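Local atomic coordinates of aphrodisin (Mesocricetus auratus, PDB entry 1E5P), a protein that acts as an aphrodisiac pheromone of the female hamster, reliably eliciting copulatory behaviour from males, and is a secreted lipocalin associated with odorant binding. Residues L6-T12 with Y32-C38; S43-F49 with T60-L66; S89-F93 with E122-L126. The contacts are given in a common frame with arbitrary orientation. Residue numbers count along the deposited sequence, not the author numbering.

Interaction 1: L6-T12 with Y32-C38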
loop_
_atom_site.group_PDB
_atom_site.type_symbol
_atom_site.label_atom_id
_atom_site.label_comp_id
_atom_site.label_asym_id
_atom_site.label_seq_id
_atom_site.Cartn_x
_atom_site.Cartn_y
_atom_site.Cartn_z
ATOM N N LEU A 6 6.536 11.661 2.432
ATOM C CA LEU A 6 5.753 10.762 1.602
ATOM C C LEU A 6 5.676 11.231 0.159
ATOM O O LEU A 6 5.444 10.409 -0.748
ATOM C CB LEU A 6 4.349 10.604 2.181
ATOM C CG LEU A 6 4.164 9.988 3.558
ATOM C CD1 LEU A 6 2.694 10.062 3.974
ATOM C CD2 LEU A 6 4.664 8.561 3.626
ATOM N N GLN A 7 5.858 12.503 -0.123
ATOM C CA GLN A 7 5.760 13.066 -1.465
ATOM C C GLN A 7 6.760 12.569 -2.491
ATOM O O GLN A 7 7.963 12.502 -2.204
ATOM C CB GLN A 7 5.917 14.597 -1.306
ATOM C CG GLN A 7 6.053 15.368 -2.599
ATOM C CD GLN A 7 4.749 15.856 -3.185
ATOM O OE1 GLN A 7 3.922 16.465 -2.496
ATOM N NE2 GLN A 7 4.579 15.603 -4.481
ATOM N N GLY A 8 6.308 12.206 -3.703
ATOM C CA GLY A 8 7.166 11.783 -4.780
ATOM C C GLY A 8 6.703 10.551 -5.554
ATOM O O GLY A 8 5.598 10.060 -5.358
ATOM N N LYS A 9 7.538 10.105 -6.478
ATOM C CA LYS A 9 7.259 8.925 -7.302
ATOM C C LYS A 9 7.539 7.673 -6.467
ATOM O O LYS A 9 8.504 7.580 -5.707
ATOM C CB LYS A 9 8.168 8.931 -8.521
ATOM C CG LYS A 9 8.231 7.632 -9.303
ATOM C CD LYS A 9 9.252 7.771 -10.431
ATOM C CE LYS A 9 8.681 7.276 -11.747
ATOM N NZ LYS A 9 9.656 7.496 -12.861
ATOM N N TRP A 10 6.608 6.713 -6.525
ATOM C CA TRP A 10 6.754 5.475 -5.768
ATOM C C TRP A 10 6.105 4.318 -6.560
ATOM O O TRP A 10 5.189 4.571 -7.342
ATOM C CB TRP A 10 5.995 5.521 -4.435
ATOM C CG TRP A 10 6.498 6.537 -3.468
ATOM C CD1 TRP A 10 5.990 7.796 -3.268
ATOM C CD2 TRP A 10 7.632 6.409 -2.598
ATOM N NE1 TRP A 10 6.751 8.450 -2.317
ATOM C CE2 TRP A 10 7.753 7.623 -1.895
ATOM C CE3 TRP A 10 8.532 5.376 -2.353
ATOM C CZ2 TRP A 10 8.759 7.825 -0.947
ATOM C CZ3 TRP A 10 9.534 5.586 -1.415
ATOM C CH2 TRP A 10 9.623 6.801 -0.732
ATOM N N TYR A 11 6.633 3.131 -6.318
ATOM C CA TYR A 11 6.102 1.901 -6.888
ATOM C C TYR A 11 5.766 0.933 -5.751
ATOM O O TYR A 11 6.335 1.024 -4.679
ATOM C CB TYR A 11 7.154 1.211 -7.782
ATOM C CG TYR A 11 7.568 2.048 -8.970
ATOM C CD1 TYR A 11 6.760 2.117 -10.092
ATOM C CD2 TYR A 11 8.754 2.768 -8.952
ATOM C CE1 TYR A 11 7.118 2.883 -11.189
ATOM C CE2 TYR A 11 9.130 3.539 -10.039
ATOM C CZ TYR A 11 8.313 3.586 -11.149
ATOM O OH TYR A 11 8.664 4.341 -12.241
ATOM N N THR A 12 4.808 0.027 -5.976
ATOM C CA THR A 12 4.548 -1.004 -4.965
ATOM C C THR A 12 5.600 -2.110 -5.136
ATOM O O THR A 12 5.746 -2.660 -6.241
ATOM C CB THR A 12 3.164 -1.642 -5.136
ATOM O OG1 THR A 12 2.171 -0.628 -5.106
ATOM C CG2 THR A 12 2.876 -2.607 -3.974
ATOM N N TYR A 32 -0.756 -0.907 -7.676
ATOM C CA TYR A 32 0.570 -0.541 -8.129
ATOM C C TYR A 32 0.744 0.982 -8.021
ATOM O O TYR A 32 0.225 1.733 -8.846
ATOM C CB TYR A 32 0.760 -1.016 -9.570
ATOM C CG TYR A 32 0.461 -2.505 -9.783
ATOM C CD1 TYR A 32 -0.795 -2.976 -10.091
ATOM C CD2 TYR A 32 1.503 -3.408 -9.609
ATOM C CE1 TYR A 32 -1.011 -4.346 -10.264
ATOM C CE2 TYR A 32 1.305 -4.771 -9.792
ATOM C CZ TYR A 32 0.044 -5.219 -10.102
ATOM O OH TYR A 32 -0.186 -6.576 -10.274
ATOM N N PHE A 33 1.468 1.394 -6.963
ATOM C CA PHE A 33 1.683 2.835 -6.807
ATOM C C PHE A 33 2.338 3.473 -8.031
ATOM O O PHE A 33 3.099 2.844 -8.760
ATOM C CB PHE A 33 2.664 3.110 -5.644
ATOM C CG PHE A 33 2.132 3.251 -4.269
ATOM C CD1 PHE A 33 1.416 4.372 -3.871
ATOM C CD2 PHE A 33 2.407 2.282 -3.312
ATOM C CE1 PHE A 33 0.959 4.501 -2.577
ATOM C CE2 PHE A 33 1.952 2.405 -2.007
ATOM C CZ PHE A 33 1.221 3.512 -1.656
ATOM N N ARG A 34 2.056 4.776 -8.197
ATOM C CA ARG A 34 2.778 5.602 -9.152
ATOM C C ARG A 34 3.255 6.897 -8.475
ATOM O O ARG A 34 4.380 7.323 -8.784
ATOM C CB ARG A 34 1.942 5.974 -10.383
ATOM C CG ARG A 34 1.657 4.759 -11.299
ATOM C CD ARG A 34 2.921 4.357 -12.031
ATOM N NE ARG A 34 2.797 3.249 -13.000
ATOM C CZ ARG A 34 2.966 1.979 -12.624
ATOM N NH1 ARG A 34 3.239 1.662 -11.367
ATOM N NH2 ARG A 34 2.898 1.007 -13.538
ATOM N N HIS A 35 2.480 7.478 -7.560
ATOM C CA HIS A 35 2.944 8.781 -7.018
ATOM C C HIS A 35 2.137 9.133 -5.791
ATOM O O HIS A 35 1.014 8.643 -5.636
ATOM C CB HIS A 35 2.627 9.856 -8.094
ATOM C CG HIS A 35 3.551 11.045 -8.017
ATOM N ND1 HIS A 35 4.749 11.069 -8.699
ATOM C CD2 HIS A 35 3.477 12.203 -7.345
ATOM C CE1 HIS A 35 5.377 12.212 -8.461
ATOM N NE2 HIS A 35 4.630 12.921 -7.631
ATOM N N ILE A 36 2.724 9.945 -4.902
ATOM C CA ILE A 36 2.014 10.453 -3.746
ATOM C C ILE A 36 2.264 11.984 -3.754
ATOM O O ILE A 36 3.409 12.368 -3.948
ATOM C CB ILE A 36 2.546 9.881 -2.425
ATOM C CG1 ILE A 36 2.254 8.369 -2.366
ATOM C CG2 ILE A 36 1.909 10.591 -1.233
ATOM C CD1 ILE A 36 2.835 7.696 -1.130
ATOM N N ASP A 37 1.187 12.734 -3.647
ATOM C CA ASP A 37 1.331 14.216 -3.572
ATOM C C ASP A 37 0.758 14.616 -2.221
ATOM O O ASP A 37 -0.340 14.170 -1.878
ATOM C CB ASP A 37 0.599 14.890 -4.730
ATOM C CG ASP A 37 1.303 14.574 -6.041
ATOM O OD1 ASP A 37 2.350 15.189 -6.317
ATOM O OD2 ASP A 37 0.822 13.689 -6.762
ATOM N N CYS A 38 1.485 15.450 -1.483
ATOM C CA CYS A 38 1.042 15.890 -0.167
ATOM C C CYS A 38 0.541 17.336 -0.200
ATOM O O CYS A 38 1.122 18.137 -0.938
ATOM C CB CYS A 38 2.256 15.911 0.806
ATOM S SG CYS A 38 2.689 14.237 1.354
HETATM O O HOH W 1 6.816 14.794 -6.733
HETATM O O HOH W 2 3.756 0.240 -8.593
#

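Interaction 2: S43-F49 with T60-L66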
loop_
_atom_site.group_PDB
_atom_site.type_symbol
_atom_site.label_atom_id
_atom_site.label_comp_id
_atom_site.label_asym_id
_atom_site.label_seq_id
_atom_site.Cartn_x
_atom_site.Cartn_y
_atom_site.Cartn_z
ATOM N N SER A 43 -1.561 16.672 5.335
ATOM C CA SER A 43 -2.823 16.275 5.961
ATOM C C SER A 43 -3.807 15.755 4.909
ATOM O O SER A 43 -4.843 15.159 5.229
ATOM C CB SER A 43 -3.448 17.405 6.756
ATOM O OG SER A 43 -3.887 18.436 5.906
ATOM N N GLU A 44 -3.513 16.021 3.647
ATOM C CA GLU A 44 -4.289 15.432 2.533
ATOM C C GLU A 44 -3.228 14.716 1.678
ATOM O O GLU A 44 -2.248 15.387 1.323
ATOM C CB GLU A 44 -5.055 16.453 1.741
ATOM C CG GLU A 44 -6.378 16.907 2.326
ATOM C CD GLU A 44 -6.941 18.061 1.469
ATOM O OE1 GLU A 44 -6.322 18.369 0.436
ATOM O OE2 GLU A 44 -7.967 18.620 1.875
HETATM N N MSE A 45 -3.355 13.428 1.392
HETATM C CA MSE A 45 -2.290 12.682 0.675
HETATM C C MSE A 45 -2.967 12.083 -0.563
HETATM O O MSE A 45 -3.772 11.172 -0.366
HETATM C CB MSE A 45 -1.647 11.573 1.523
HETATM C CG MSE A 45 -0.861 10.470 0.873
HETATM SE SE MSE A 45 0.068 9.212 1.819
HETATM C CE MSE A 45 -0.743 9.376 3.400
ATOM N N GLU A 46 -2.706 12.671 -1.725
ATOM C CA GLU A 46 -3.287 12.119 -2.941
ATOM C C GLU A 46 -2.420 10.971 -3.442
ATOM O O GLU A 46 -1.223 11.135 -3.630
ATOM C CB GLU A 46 -3.385 13.146 -4.044
ATOM C CG GLU A 46 -3.870 12.477 -5.328
ATOM C CD GLU A 46 -3.889 13.483 -6.460
ATOM O OE1 GLU A 46 -3.152 14.477 -6.313
ATOM O OE2 GLU A 46 -4.638 13.219 -7.409
ATOM N N ILE A 47 -3.054 9.826 -3.698
ATOM C CA ILE A 47 -2.275 8.667 -4.141
ATOM C C ILE A 47 -2.696 8.334 -5.574
ATOM O O ILE A 47 -3.899 8.232 -5.800
ATOM C CB ILE A 47 -2.525 7.444 -3.220
ATOM C CG1 ILE A 47 -2.099 7.811 -1.786
ATOM C CG2 ILE A 47 -1.748 6.241 -3.703
ATOM C CD1 ILE A 47 -2.486 6.826 -0.718
ATOM N N THR A 48 -1.717 8.225 -6.457
ATOM C CA THR A 48 -2.012 7.861 -7.863
ATOM C C THR A 48 -1.463 6.428 -8.027
ATOM O O THR A 48 -0.344 6.195 -7.607
ATOM C CB THR A 48 -1.269 8.804 -8.803
ATOM O OG1 THR A 48 -1.753 10.144 -8.554
ATOM C CG2 THR A 48 -1.540 8.467 -10.272
ATOM N N PHE A 49 -2.295 5.575 -8.593
ATOM C CA PHE A 49 -1.887 4.172 -8.699
ATOM C C PHE A 49 -2.675 3.482 -9.795
ATOM O O PHE A 49 -3.671 4.015 -10.310
ATOM C CB PHE A 49 -2.152 3.468 -7.351
ATOM C CG PHE A 49 -3.598 3.462 -6.932
ATOM C CD1 PHE A 49 -4.156 4.563 -6.292
ATOM C CD2 PHE A 49 -4.421 2.376 -7.188
ATOM C CE1 PHE A 49 -5.487 4.592 -5.925
ATOM C CE2 PHE A 49 -5.753 2.377 -6.813
ATOM C CZ PHE A 49 -6.288 3.481 -6.156
ATOM N N THR A 60 -5.773 5.437 -11.390
ATOM C CA THR A 60 -6.687 5.907 -10.378
ATOM C C THR A 60 -6.059 6.905 -9.423
ATOM O O THR A 60 -4.858 6.840 -9.170
ATOM C CB THR A 60 -7.016 4.631 -9.514
ATOM O OG1 THR A 60 -7.358 3.532 -10.395
ATOM C CG2 THR A 60 -8.148 4.880 -8.558
ATOM N N THR A 61 -6.890 7.845 -8.939
ATOM C CA THR A 61 -6.415 8.721 -7.873
ATOM C C THR A 61 -7.425 8.656 -6.720
ATOM O O THR A 61 -8.642 8.570 -6.949
ATOM C CB THR A 61 -6.245 10.198 -8.256
ATOM O OG1 THR A 61 -7.498 10.687 -8.743
ATOM C CG2 THR A 61 -5.157 10.369 -9.297
ATOM N N VAL A 62 -6.926 8.635 -5.497
ATOM C CA VAL A 62 -7.764 8.715 -4.314
ATOM C C VAL A 62 -7.076 9.710 -3.354
ATOM O O VAL A 62 -5.882 9.982 -3.503
ATOM C CB VAL A 62 -7.967 7.393 -3.553
ATOM C CG1 VAL A 62 -8.717 6.389 -4.413
ATOM C CG2 VAL A 62 -6.648 6.831 -3.071
ATOM N N ILE A 63 -7.844 10.241 -2.428
ATOM C CA ILE A 63 -7.288 11.155 -1.430
ATOM C C ILE A 63 -7.360 10.549 -0.029
ATOM O O ILE A 63 -8.427 10.069 0.354
ATOM C CB ILE A 63 -8.015 12.507 -1.424
ATOM C CG1 ILE A 63 -7.996 13.152 -2.805
ATOM C CG2 ILE A 63 -7.393 13.435 -0.368
ATOM C CD1 ILE A 63 -6.631 13.535 -3.312
ATOM N N GLY A 64 -6.241 10.528 0.679
ATOM C CA GLY A 64 -6.219 10.067 2.063
ATOM C C GLY A 64 -6.294 11.334 2.955
ATOM O O GLY A 64 -5.547 12.286 2.714
ATOM N N TYR A 65 -7.143 11.269 3.948
ATOM C CA TYR A 65 -7.370 12.403 4.852
ATOM C C TYR A 65 -6.859 12.057 6.239
ATOM O O TYR A 65 -7.331 11.104 6.844
ATOM C CB TYR A 65 -8.874 12.716 4.904
ATOM C CG TYR A 65 -9.401 13.189 3.555
ATOM C CD1 TYR A 65 -9.212 14.517 3.205
ATOM C CD2 TYR A 65 -10.019 12.327 2.667
ATOM C CE1 TYR A 65 -9.651 14.997 1.977
ATOM C CE2 TYR A 65 -10.480 12.814 1.433
ATOM C CZ TYR A 65 -10.283 14.134 1.110
ATOM O OH TYR A 65 -10.713 14.620 -0.104
ATOM N N LEU A 66 -5.919 12.843 6.745
ATOM C CA LEU A 66 -5.309 12.624 8.036
ATOM C C LEU A 66 -6.277 12.970 9.162
ATOM O O LEU A 66 -6.898 14.044 9.136
ATOM C CB LEU A 66 -4.026 13.489 8.123
ATOM C CG LEU A 66 -3.230 13.349 9.429
ATOM C CD1 LEU A 66 -2.749 11.917 9.628
ATOM C CD2 LEU A 66 -2.032 14.308 9.367
#

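Interaction 3: S89-F93 with E122-L126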
loop_
_atom_site.group_PDB
_atom_site.type_symbol
_atom_site.label_atom_id
_atom_site.label_comp_id
_atom_site.label_asym_id
_atom_site.label_seq_id
_atom_site.Cartn_x
_atom_site.Cartn_y
_atom_site.Cartn_z
ATOM N N SER A 89 14.456 7.146 2.737
ATOM C CA SER A 89 14.394 7.938 1.500
ATOM C C SER A 89 13.981 7.139 0.290
ATOM O O SER A 89 13.465 7.712 -0.686
ATOM C CB SER A 89 15.678 8.732 1.280
ATOM O OG SER A 89 15.456 10.081 1.720
ATOM N N ASP A 90 14.180 5.816 0.292
ATOM C CA ASP A 90 13.824 5.006 -0.847
ATOM C C ASP A 90 12.692 4.024 -0.542
ATOM O O ASP A 90 12.403 3.223 -1.427
ATOM C CB ASP A 90 15.035 4.171 -1.311
ATOM C CG ASP A 90 15.384 3.125 -0.258
ATOM O OD1 ASP A 90 15.425 3.460 0.939
ATOM O OD2 ASP A 90 15.608 1.959 -0.621
ATOM N N LYS A 91 12.167 4.016 0.671
ATOM C CA LYS A 91 11.073 3.097 0.983
ATOM C C LYS A 91 10.098 3.622 2.004
ATOM O O LYS A 91 10.409 4.419 2.893
ATOM C CB LYS A 91 11.613 1.704 1.390
ATOM C CG LYS A 91 11.492 0.801 0.138
ATOM C CD LYS A 91 12.402 -0.373 0.179
ATOM C CE LYS A 91 13.026 -0.660 -1.171
ATOM N NZ LYS A 91 14.247 0.186 -1.353
ATOM N N ILE A 92 8.816 3.218 1.838
ATOM C CA ILE A 92 7.804 3.538 2.830
ATOM C C ILE A 92 7.115 2.207 3.216
ATOM O O ILE A 92 6.682 1.492 2.304
ATOM C CB ILE A 92 6.682 4.483 2.352
ATOM C CG1 ILE A 92 7.199 5.734 1.664
ATOM C CG2 ILE A 92 5.766 4.844 3.531
ATOM C CD1 ILE A 92 6.107 6.423 0.828
ATOM N N PHE A 93 7.099 1.884 4.492
ATOM C CA PHE A 93 6.353 0.688 4.946
ATOM C C PHE A 93 5.039 1.202 5.533
ATOM O O PHE A 93 5.082 1.997 6.500
ATOM C CB PHE A 93 7.136 -0.029 6.071
ATOM C CG PHE A 93 8.428 -0.637 5.589
ATOM C CD1 PHE A 93 9.520 0.167 5.310
ATOM C CD2 PHE A 93 8.540 -2.013 5.452
ATOM C CE1 PHE A 93 10.718 -0.390 4.873
ATOM C CE2 PHE A 93 9.729 -2.564 5.010
ATOM C CZ PHE A 93 10.807 -1.759 4.726
ATOM N N GLU A 122 15.888 -4.661 4.506
ATOM C CA GLU A 122 14.479 -4.241 4.303
ATOM C C GLU A 122 13.540 -5.409 4.452
ATOM O O GLU A 122 12.447 -5.295 5.016
ATOM C CB GLU A 122 14.392 -3.560 2.938
ATOM C CG GLU A 122 15.032 -2.172 2.982
ATOM C CD GLU A 122 15.365 -1.611 1.627
ATOM O OE1 GLU A 122 15.234 -2.328 0.604
ATOM O OE2 GLU A 122 15.768 -0.426 1.588
ATOM N N ASN A 123 13.935 -6.595 3.932
ATOM C CA ASN A 123 13.101 -7.782 4.141
ATOM C C ASN A 123 12.990 -8.114 5.618
ATOM O O ASN A 123 11.932 -8.518 6.112
ATOM C CB ASN A 123 13.652 -8.992 3.371
ATOM C CG ASN A 123 13.189 -9.017 1.931
ATOM O OD1 ASN A 123 11.991 -8.868 1.667
ATOM N ND2 ASN A 123 14.128 -9.201 1.012
ATOM N N GLU A 124 14.067 -7.984 6.406
ATOM C CA GLU A 124 13.994 -8.253 7.841
ATOM C C GLU A 124 13.011 -7.300 8.509
ATOM O O GLU A 124 12.205 -7.713 9.346
ATOM C CB GLU A 124 15.384 -8.115 8.493
ATOM C CG GLU A 124 15.371 -8.241 10.008
ATOM C CD GLU A 124 14.957 -9.625 10.482
ATOM O OE1 GLU A 124 14.954 -10.567 9.681
ATOM O OE2 GLU A 124 14.621 -9.768 11.676
ATOM N N ILE A 125 13.051 -6.016 8.157
ATOM C CA ILE A 125 12.100 -5.043 8.721
ATOM C C ILE A 125 10.663 -5.458 8.385
ATOM O O ILE A 125 9.775 -5.393 9.214
ATOM C CB ILE A 125 12.376 -3.626 8.185
ATOM C CG1 ILE A 125 13.707 -3.126 8.776
ATOM C CG2 ILE A 125 11.242 -2.684 8.562
ATOM C CD1 ILE A 125 14.163 -1.778 8.252
ATOM N N LEU A 126 10.439 -5.878 7.153
ATOM C CA LEU A 126 9.105 -6.325 6.737
ATOM C C LEU A 126 8.639 -7.531 7.557
ATOM O O LEU A 126 7.488 -7.587 7.987
ATOM C CB LEU A 126 9.154 -6.698 5.255
ATOM C CG LEU A 126 7.863 -7.338 4.690
ATOM C CD1 LEU A 126 6.695 -6.382 4.838
ATOM C CD2 LEU A 126 8.126 -7.724 3.244
HETATM O O HOH W 3 15.713 -1.829 -2.237
#

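Interaction 1: L6-T12 with Y32-C38
The side-chain amide of Q7 holds the other strand through both its polar atoms, OE1 accepting from the backbone C38 N (2.8 Å, almost linear) and NE2 donating to the side-chain D37 OD1 (2.9 Å). It thereby extends the pairing of the two antiparallel strands beyond G8, where G8 N to I36 O and I36 N to G8 O (both 2.9 Å) form a hydrogen-bonded pair. W10 N to R34 O (3.2 Å) follows, and then the regular ladder ends: F33 N donates to the side-chain oxygen T12 OG1 (2.8 Å), which is also hydrogen-bonded to F31 O. Water 2 accepts from T12 N (2.8 Å) and lies 2.7 Å from F33 O, to which it can donate. On its other side, toward strand 44-53, strand 32-39 has a classic beta bulge, R34 and H35 both facing T48. G8 and W10 belong to the GxW signature that opens the lipocalin barrel. G8 CA lies over the H35 ring, 4.3 Å from its centroid. W10 NE1 donates to L6 O (2.8 Å), W10 CD1 meets I36 CD1 at 3.8 Å, and K114 makes a cation-pi contact with the indole. Y11 CE1 lies over one face of the R34 guanidinium, whose salt-bridge partner is D147. Main-chain bonds thus carry the join from G8 to W10, whereas at both ends side-chain oxygens stand in for missing carbonyl partners of C38 N and F33 N.

Interaction 2: S43-F49 with T60-L66
F49 lays its ring against T60, whose CB sits over the ring face 3.8 Å from the centroid; V62 CG2 comes to the ring edge, 3.8 Å from F49 CE1, and F76 adds an edge-to-face ring contact. T60 OG1 is hydrogen-bonded to S58 O. The backbones pair residue for residue; the axes of segments 44-49 and 60-66 approach to 4.5 Å, their N-to-C directions 156° apart. Hydrogen bonds alternate along them: T60 N to F49 O (2.8 Å), F49 N to T60 O (2.9 Å), V62 N to I47 O (3.1 Å), I47 N to V62 O (2.8 Å), both bonds of the M45–G64 pair at 2.8 Å and L66 N to S43 O (3.0 Å). This is the hairpin of strands 44-53 and 56-66, part of the curled antiparallel sheet of the lipocalin barrel. The face bearing selenomethionine M45, I47 and F49 looks inward: I47 touches F33 and F82, M45 touches L6, I36 and F82. G64 brings no side chain to this face opposite M45. On the other face, E46 CB meets I63 CD1 at 3.4 Å, E46 OE2 lies 3.5 Å from T61 CG2, and E44 CG packs 3.8 Å from Y65 CE1. CA-H...O contacts fill the non-hydrogen-bonded sites, such as T61 CA to I47 O at 3.3 Å. Away from 60-66, S43 and E44 both face Y39 of strand 32-39 in a classic beta bulge.

Interaction 3: S89-F93 with E122-L126
Helix 120-132, the helix that packs on the outside of the lipocalin barrel, meets the start of strand 91-99 here through a salt-bridge network of D90, K91 and E122 beside an apolar patch centred on F93. The K91 ammonium has three kinds of partner. NZ is closest to D90 OD2, at a very short 2.4 Å, and donates to water 3 at 2.6 Å. Its bonds to the helix are weaker: NZ reaches E122 OE1 at 3.3 Å and E122 OE2 at 3.4 Å, a salt bridge whose hydrogen bonds are both weak. Water 3 bridges the pair, since it also donates to E122 OE1 (2.9 Å). That same oxygen accepts from the backbone N of T119, just ahead of the helix, so OE1 is the better served of the two. E122 OE2 stands 3.3 Å from D90 OD2; K91 NZ, beside both oxygens, offsets the repulsion between these two acceptors of like charge. D90 OD1 has its own hydrogen bond, to T88 OG1. Within the helix, L126 N donates to E122 O (3.0 Å).

Next to the charges, F93 wedges its ring between strand and helix. E122 O lies at the ring edge, 3.9 Å from F93 CE2, and L126 CB comes within 4.2 Å of that same carbon. V111 borders both F93 and L126, while L126 also touches V14 and I109 on neighbouring strands. Over the ring face sits I125, with CG2 4.0 Å from the F93 centroid and 18° off the ring normal.

How the interactions relate
From the N terminus, interaction 1 closes first, bringing strand 32-39 back beside strand 8-17 across an intervening loop. Interaction 2 opens only afterwards and closes the short hairpin 43-66; interaction 3 spans the longest gap, from strand 91-99 to helix 120-132. The three follow in series, none nested or crossing. Interactions 1 and 2 meet through neighbouring strands 32-39 and 44-53 of one sheet: D37 O and E46 N lie 2.8 Å apart, probably hydrogen-bonded, as do R34 N and T48 O at 2.9 Å. Interaction 1 reaches interaction 3 through side chains, W10 CE2 lying 3.4 Å from I92 CD1. Interactions 2 and 3 stay about 7 Å apart at their nearest atoms.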